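Local coordinates for DUF1902 domain-containing protein (PDB 1WV8), which is of unknown function but belongs to the DUF1902 family and pairs with a second copy through a strand and C-terminal tail in the deposited assembly, at the interface of chains A and B. Residues are numbered along the deposited sequence; one frame, centred on the assembly and turned at random. Chains: chain A/B, hypothetical protein TTHA1013.

Contact 1: the interface of chains A and B. Residues chain A 63-65, 67; chain B 63-65, 67.
At the middle of the antiparallel pairing of strand 61-69 with its copy, A:Glu65 stands opposite its counterpart, B:Glu65, across the two-fold axis. The arrangement illustrates how a symmetric strand pair can bring like groups together and flank them with opposite charge. The two glutamate side chains run side by side in the same direction, with their CG atoms 3.9 Å apart and their carboxylates nearly coplanar, 11° between planes. A:Glu65 OE2 and B:Glu65 OE2 come within 3.5 Å, an approach that would probably be unfavourable if both carried a charge. Each carboxylate is flanked by an arginine of the other chain. A:Arg63 lies alongside B:Glu65, its CD 3.6 Å from B:Glu65 OE2, and its NH1 forms a long salt bridge of 3.6 Å to the same oxygen. The guanidinium is turned 74° from the carboxylate plane, which excludes a flat, two-pronged pairing, but the positive charge probably still eases the repulsion. A bend at chi3 (-60°) in an otherwise extended arginine chain swings the head group into this position. On its other flank the guanidinium meets a water at its edge and in its plane, bound by A:Arg63 NE at 2.5 Å. That water also contacts the hydroxyl B:Thr67 OG1 at 2.7 Å, linking the arginine to the partner strand through solvent as well as charge. Next to this water link, B:Thr67 OG1 sits 4.0 Å from A:Arg63 CG.

Contact 2: the interface of chains A and B. Residues chain A 66-70; chain B 61-63.
At one flank of the paired strands B:Glu61 crosses A:Thr67 obliquely, its extended chain passing the methyl CG2. B:Glu61 CB starts 3.7 Å from A:Thr67 CG2 and also borders the carbonyl oxygen of A:Arg68. CG sits between the backbone N and the carbonyl carbon (chi1 55°), and this turn carries the rest of the chain over the threonine. CG itself passes the methyl more loosely, whereas the carboxylate carbon, B:Glu61 CD, comes to 3.6 Å from A:Thr67 CG2, and both OE1 and OE2 remain beside the same carbon. At the tip, B:Glu61 OE2 meets a water at 2.7 Å that also meets A:Thr67 OG1 and B:Arg63 NE, so that side chains of both chains converge on it. The strands are joined here by a reciprocal pair of backbone hydrogen bonds, B:Leu62 N to A:Arg68 O at 2.6 Å and A:Arg68 N to B:Leu62 O at 2.8 Å. Farther along, the branch carbon CG of A:Leu70 packs 4.0 Å from B:Leu62 CB, an apolar contact on the opposite face of the pairing. As an example of how a strand pairing is finished at its flank, the site helps to set the register of the two chains and packs a threonine methyl against CB and the carboxylate of an acid.

Contact 3: the interface of chains A and B. Residues chain A 4, 45-46, 49, 56, 60-62; chain B 68, 70, 72.
Just past the end of its strand, B:Leu70 gives its backbone N to A:Val60 O at 2.9 Å, 154° at the hydrogen and in the carbonyl plane, carrying on the pairing of A:Leu62 with B:Arg68. The side chain of B:Leu70 then turns into chain A with CG anti to its own carbonyl carbon (chi1 -70°). The methyl B:Leu70 CD1 points to A:Val45 CG1 at 3.7 Å and to A:Leu4 CD1 at 3.9 Å, crossing both side chains at about a right angle, and B:Leu70 CD1 also lies 4.0 Å from A:Val60 CG1. Two residues on, B:Phe72 slots its ring between a proline and a valine. The CD1-CE1 side faces A:Pro46, with B:Phe72 CE1 3.5 Å from the ring carbon A:Pro46 CB; on the other side A:Val60 CB meets the ring edge in plane, 3.8 Å from B:Phe72 CE2. The tip, B:Phe72 CZ, reaches toward A:Leu49 CD1 at 4.1 Å. The two tail residues show how a short extension beyond a strand can bury apolar groups. The site lies where helix 34-51 of chain A passes the start of strand 61-69, with strand 3-11 contributing A:Leu4, and the C-terminal tail of chain B packs against that junction.

Contact 1: the interface of chains A and B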
loop_
_atom_site.group_PDB
_atom_site.type_symbol
_atom_site.label_atom_id
_atom_site.label_comp_id
_atom_site.label_asym_id
_atom_site.label_seq_id
_atom_site.Cartn_x
_atom_site.Cartn_y
_atom_site.Cartn_z
ATOM N N ARG A 63 4.309 3.798 5.413
ATOM C CA ARG A 63 3.296 2.824 4.984
ATOM C C ARG A 63 2.557 3.339 3.733
ATOM O O ARG A 63 1.682 4.207 3.820
ATOM C CB ARG A 63 2.277 2.553 6.099
ATOM C CG ARG A 63 1.264 1.456 5.746
ATOM C CD ARG A 63 0.240 1.221 6.855
ATOM N NE ARG A 63 0.846 0.806 8.120
ATOM C CZ ARG A 63 0.159 0.575 9.238
ATOM N NH1 ARG A 63 -1.160 0.717 9.245
ATOM N NH2 ARG A 63 0.787 0.214 10.350
ATOM N N LEU A 64 2.932 2.822 2.567
ATOM C CA LEU A 64 2.289 3.214 1.316
ATOM C C LEU A 64 1.021 2.387 1.148
ATOM O O LEU A 64 1.074 1.155 1.113
ATOM C CB LEU A 64 3.209 2.956 0.136
ATOM C CG LEU A 64 3.226 3.972 -1.017
ATOM C CD1 LEU A 64 3.527 3.223 -2.302
ATOM C CD2 LEU A 64 1.907 4.714 -1.134
ATOM N N GLU A 65 -0.115 3.071 1.041
ATOM C CA GLU A 65 -1.408 2.411 0.908
ATOM C C GLU A 65 -2.060 2.638 -0.456
ATOM O O GLU A 65 -2.086 3.757 -0.964
ATOM C CB GLU A 65 -2.347 2.911 2.007
ATOM C CG GLU A 65 -1.790 2.709 3.420
ATOM C CD GLU A 65 -2.541 3.514 4.469
ATOM O OE1 GLU A 65 -2.634 4.751 4.301
ATOM O OE2 GLU A 65 -3.027 2.916 5.460
ATOM N N THR A 67 -5.672 1.604 -2.458
ATOM C CA THR A 67 -6.989 1.001 -2.331
ATOM C C THR A 67 -7.609 0.615 -3.667
ATOM O O THR A 67 -7.436 1.296 -4.682
ATOM C CB THR A 67 -7.952 1.929 -1.556
ATOM O OG1 THR A 67 -7.384 2.244 -0.273
ATOM C CG2 THR A 67 -9.295 1.245 -1.341
ATOM N N ARG B 63 -7.433 -2.519 0.838
ATOM C CA ARG B 63 -6.325 -1.584 1.079
ATOM C C ARG B 63 -4.986 -2.345 1.127
ATOM O O ARG B 63 -4.654 -2.990 2.127
ATOM C CB ARG B 63 -6.520 -0.815 2.392
ATOM C CG ARG B 63 -5.452 0.259 2.635
ATOM C CD ARG B 63 -5.644 0.992 3.962
ATOM N NE ARG B 63 -6.930 1.685 4.055
ATOM C CZ ARG B 63 -7.336 2.364 5.126
ATOM N NH1 ARG B 63 -6.555 2.442 6.196
ATOM N NH2 ARG B 63 -8.525 2.955 5.137
ATOM N N LEU B 64 -4.232 -2.290 0.034
ATOM C CA LEU B 64 -2.931 -2.951 -0.031
ATOM C C LEU B 64 -1.893 -2.030 0.596
ATOM O O LEU B 64 -1.703 -0.897 0.145
ATOM C CB LEU B 64 -2.541 -3.230 -1.471
ATOM C CG LEU B 64 -1.821 -4.548 -1.796
ATOM C CD1 LEU B 64 -0.892 -4.302 -2.970
ATOM C CD2 LEU B 64 -1.038 -5.070 -0.604
ATOM N N GLU B 65 -1.221 -2.524 1.633
ATOM C CA GLU B 65 -0.220 -1.744 2.351
ATOM C C GLU B 65 1.199 -2.286 2.179
ATOM O O GLU B 65 1.431 -3.489 2.276
ATOM C CB GLU B 65 -0.575 -1.715 3.839
ATOM C CG GLU B 65 -1.977 -1.166 4.119
ATOM C CD GLU B 65 -2.456 -1.468 5.531
ATOM O OE1 GLU B 65 -2.464 -2.664 5.903
ATOM O OE2 GLU B 65 -2.830 -0.518 6.261
ATOM N N THR B 67 5.127 -1.381 3.549
ATOM C CA THR B 67 5.932 -0.569 4.446
ATOM C C THR B 67 7.407 -0.533 4.071
ATOM O O THR B 67 7.979 -1.518 3.596
ATOM C CB THR B 67 5.776 -1.038 5.910
ATOM O OG1 THR B 67 4.386 -1.017 6.275
ATOM C CG2 THR B 67 6.541 -0.118 6.851
HETATM O O HOH W 1 3.120 -0.251 8.553
HETATM O O HOH W 2 -8.492 2.451 2.198
#

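Contact 2: the interface of chains A and B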
loop_
_atom_site.group_PDB
_atom_site.type_symbol
_atom_site.label_atom_id
_atom_site.label_comp_id
_atom_site.label_asym_id
_atom_site.label_seq_id
_atom_site.Cartn_x
_atom_site.Cartn_y
_atom_site.Cartn_z
ATOM N N ALA A 66 -2.582 1.568 -1.041
ATOM C CA ALA A 66 -3.253 1.639 -2.331
ATOM C C ALA A 66 -4.571 0.906 -2.185
ATOM O O ALA A 66 -4.591 -0.280 -1.831
ATOM C CB ALA A 66 -2.405 0.979 -3.421
ATOM N N THR A 67 -5.672 1.604 -2.458
ATOM C CA THR A 67 -6.989 1.001 -2.331
ATOM C C THR A 67 -7.609 0.615 -3.667
ATOM O O THR A 67 -7.436 1.296 -4.682
ATOM C CB THR A 67 -7.952 1.929 -1.556
ATOM O OG1 THR A 67 -7.384 2.244 -0.273
ATOM C CG2 THR A 67 -9.295 1.245 -1.341
ATOM N N ARG A 68 -8.325 -0.505 -3.646
ATOM C CA ARG A 68 -8.995 -1.040 -4.817
ATOM C C ARG A 68 -10.401 -1.453 -4.402
ATOM O O ARG A 68 -10.600 -2.104 -3.375
ATOM C CB ARG A 68 -8.244 -2.263 -5.341
ATOM C CG ARG A 68 -8.785 -2.845 -6.635
ATOM C CD ARG A 68 -7.717 -2.838 -7.723
ATOM N NE ARG A 68 -8.038 -3.790 -8.784
ATOM C CZ ARG A 68 -7.292 -3.991 -9.878
ATOM N NH1 ARG A 68 -6.202 -3.265 -10.094
ATOM N NH2 ARG A 68 -7.801 -4.710 -10.876
ATOM N N PRO A 69 -11.403 -1.074 -5.194
ATOM C CA PRO A 69 -12.775 -1.444 -4.849
ATOM C C PRO A 69 -13.028 -2.917 -5.189
ATOM O O PRO A 69 -12.587 -3.388 -6.232
ATOM C CB PRO A 69 -13.593 -0.501 -5.716
ATOM C CG PRO A 69 -12.767 -0.463 -6.982
ATOM C CD PRO A 69 -11.354 -0.310 -6.455
ATOM N N LEU A 70 -13.724 -3.642 -4.316
ATOM C CA LEU A 70 -14.024 -5.055 -4.578
ATOM C C LEU A 70 -15.444 -5.312 -5.087
ATOM O O LEU A 70 -16.418 -4.781 -4.538
ATOM C CB LEU A 70 -13.787 -5.895 -3.319
ATOM C CG LEU A 70 -12.313 -6.050 -2.930
ATOM C CD1 LEU A 70 -12.197 -6.885 -1.658
ATOM C CD2 LEU A 70 -11.550 -6.700 -4.089
ATOM N N GLU B 61 -13.818 -2.461 0.178
ATOM C CA GLU B 61 -12.636 -2.005 -0.547
ATOM C C GLU B 61 -11.386 -2.683 0.014
ATOM O O GLU B 61 -11.281 -2.950 1.218
ATOM C CB GLU B 61 -12.481 -0.490 -0.439
ATOM C CG GLU B 61 -12.458 0.030 0.989
ATOM C CD GLU B 61 -11.942 1.458 1.091
ATOM O OE1 GLU B 61 -12.438 2.333 0.348
ATOM O OE2 GLU B 61 -11.044 1.708 1.925
ATOM N N LEU B 62 -10.444 -2.951 -0.876
ATOM C CA LEU B 62 -9.183 -3.592 -0.521
ATOM C C LEU B 62 -8.061 -2.554 -0.340
ATOM O O LEU B 62 -7.781 -1.785 -1.260
ATOM C CB LEU B 62 -8.802 -4.568 -1.637
ATOM C CG LEU B 62 -7.498 -5.352 -1.535
ATOM C CD1 LEU B 62 -7.638 -6.421 -0.474
ATOM C CD2 LEU B 62 -7.185 -5.983 -2.884
ATOM N N ARG B 63 -7.433 -2.519 0.838
ATOM C CA ARG B 63 -6.325 -1.584 1.079
ATOM C C ARG B 63 -4.986 -2.345 1.127
ATOM O O ARG B 63 -4.654 -2.990 2.127
ATOM C CB ARG B 63 -6.520 -0.815 2.392
ATOM C CG ARG B 63 -5.452 0.259 2.635
ATOM C CD ARG B 63 -5.644 0.992 3.962
ATOM N NE ARG B 63 -6.930 1.685 4.055
ATOM C CZ ARG B 63 -7.336 2.364 5.126
ATOM N NH1 ARG B 63 -6.555 2.442 6.196
ATOM N NH2 ARG B 63 -8.525 2.955 5.137
HETATM O O HOH W 3 -8.492 2.451 2.198
#

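Contact 3: the interface of chains A and B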
loop_
_atom_site.group_PDB
_atom_site.type_symbol
_atom_site.label_atom_id
_atom_site.label_comp_id
_atom_site.label_asym_id
_atom_site.label_seq_id
_atom_site.Cartn_x
_atom_site.Cartn_y
_atom_site.Cartn_z
ATOM N N LEU A 4 4.161 6.626 9.148
ATOM C CA LEU A 4 3.630 7.696 8.312
ATOM C C LEU A 4 2.826 7.066 7.182
ATOM O O LEU A 4 3.383 6.394 6.309
ATOM C CB LEU A 4 4.763 8.528 7.716
ATOM C CG LEU A 4 5.684 9.285 8.670
ATOM C CD1 LEU A 4 6.869 9.865 7.932
ATOM C CD2 LEU A 4 4.878 10.374 9.345
ATOM N N VAL A 45 10.376 12.054 1.560
ATOM C CA VAL A 45 9.730 12.139 2.868
ATOM C C VAL A 45 10.630 12.583 4.026
ATOM O O VAL A 45 10.236 13.423 4.830
ATOM C CB VAL A 45 9.042 10.800 3.236
ATOM C CG1 VAL A 45 8.565 10.833 4.682
ATOM C CG2 VAL A 45 7.850 10.570 2.311
ATOM N N PRO A 46 11.847 12.027 4.132
ATOM C CA PRO A 46 12.687 12.473 5.250
ATOM C C PRO A 46 12.920 13.974 5.107
ATOM O O PRO A 46 12.668 14.753 6.038
ATOM C CB PRO A 46 13.970 11.661 5.067
ATOM C CG PRO A 46 13.481 10.408 4.385
ATOM C CD PRO A 46 12.519 10.969 3.361
ATOM N N LEU A 49 10.163 16.169 6.088
ATOM C CA LEU A 49 9.952 16.140 7.534
ATOM C C LEU A 49 10.953 17.035 8.264
ATOM O O LEU A 49 10.635 17.623 9.300
ATOM C CB LEU A 49 10.053 14.704 8.052
ATOM C CG LEU A 49 8.871 13.816 7.671
ATOM C CD1 LEU A 49 9.193 12.362 7.983
ATOM C CD2 LEU A 49 7.631 14.271 8.425
ATOM N N LEU A 56 8.767 13.736 15.397
ATOM C CA LEU A 56 8.492 12.322 15.149
ATOM C C LEU A 56 9.113 11.377 16.163
ATOM O O LEU A 56 10.182 11.651 16.708
ATOM C CB LEU A 56 9.019 11.921 13.773
ATOM C CG LEU A 56 8.333 12.450 12.519
ATOM C CD1 LEU A 56 9.165 12.074 11.309
ATOM C CD2 LEU A 56 6.933 11.868 12.416
ATOM N N VAL A 60 11.163 5.710 12.363
ATOM C CA VAL A 60 9.993 5.950 11.520
ATOM C C VAL A 60 9.923 5.065 10.280
ATOM O O VAL A 60 10.923 4.856 9.591
ATOM C CB VAL A 60 9.924 7.430 11.058
ATOM C CG1 VAL A 60 8.688 7.648 10.200
ATOM C CG2 VAL A 60 9.890 8.354 12.263
ATOM N N GLU A 61 8.727 4.545 10.010
ATOM C CA GLU A 61 8.492 3.702 8.842
ATOM C C GLU A 61 7.398 4.316 7.967
ATOM O O GLU A 61 6.444 4.931 8.463
ATOM C CB GLU A 61 8.073 2.295 9.261
ATOM C CG GLU A 61 6.872 2.258 10.192
ATOM C CD GLU A 61 6.250 0.873 10.301
ATOM O OE1 GLU A 61 6.991 -0.102 10.554
ATOM O OE2 GLU A 61 5.015 0.761 10.143
ATOM N N LEU A 62 7.551 4.135 6.666
ATOM C CA LEU A 62 6.605 4.647 5.681
ATOM C C LEU A 62 5.612 3.557 5.242
ATOM O O LEU A 62 6.030 2.502 4.764
ATOM C CB LEU A 62 7.389 5.147 4.465
ATOM C CG LEU A 62 6.634 5.705 3.264
ATOM C CD1 LEU A 62 6.068 7.064 3.616
ATOM C CD2 LEU A 62 7.586 5.819 2.082
ATOM N N ARG B 68 8.008 0.635 4.282
ATOM C CA ARG B 68 9.409 0.871 3.988
ATOM C C ARG B 68 10.016 1.611 5.173
ATOM O O ARG B 68 9.446 2.576 5.684
ATOM C CB ARG B 68 9.548 1.729 2.732
ATOM C CG ARG B 68 10.972 1.949 2.256
ATOM C CD ARG B 68 11.159 1.429 0.835
ATOM N NE ARG B 68 12.327 2.034 0.200
ATOM C CZ ARG B 68 12.748 1.757 -1.040
ATOM N NH1 ARG B 68 12.131 0.837 -1.773
ATOM N NH2 ARG B 68 13.946 2.194 -1.422
ATOM N N LEU B 70 12.334 4.211 7.098
ATOM C CA LEU B 70 12.945 5.497 6.738
ATOM C C LEU B 70 14.250 5.801 7.477
ATOM O O LEU B 70 14.339 5.632 8.699
ATOM C CB LEU B 70 11.958 6.644 6.980
ATOM C CG LEU B 70 10.778 6.679 6.003
ATOM C CD1 LEU B 70 9.855 7.844 6.347
ATOM C CD2 LEU B 70 11.309 6.799 4.571
ATOM N N PHE B 72 17.235 8.579 8.523
ATOM C CA PHE B 72 17.511 9.998 8.751
ATOM C C PHE B 72 18.971 10.204 9.135
ATOM O O PHE B 72 19.708 10.864 8.371
ATOM C CB PHE B 72 16.622 10.528 9.873
ATOM C CG PHE B 72 15.160 10.366 9.604
ATOM C CD1 PHE B 72 14.511 11.191 8.690
ATOM C CD2 PHE B 72 14.429 9.380 10.258
ATOM C CE1 PHE B 72 13.153 11.032 8.426
ATOM C CE2 PHE B 72 13.069 9.212 10.003
ATOM C CZ PHE B 72 12.430 10.041 9.087
#

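All three contacts extend from strand 61-69 and its copy. Contact 1 straddles the two-fold axis, contact 2 lies about 10 Å away between C-alpha centres and shares A:Thr67 and B:Arg63 with it, and contact 3 lies about 15 Å from contact 1 at the opposite end. Contacts 2 and 3 are about 24 Å apart and hold the same backbone pairing with the chains exchanged, B:Leu62 with A:Arg68 and A:Leu62 with B:Arg68. Symmetry repeats contacts 2 and 3 at the other end, whereas contact 1 is its own twin, giving a polar centre between apolar tail sites, consistent with a dimer, which the structure alone does not prove.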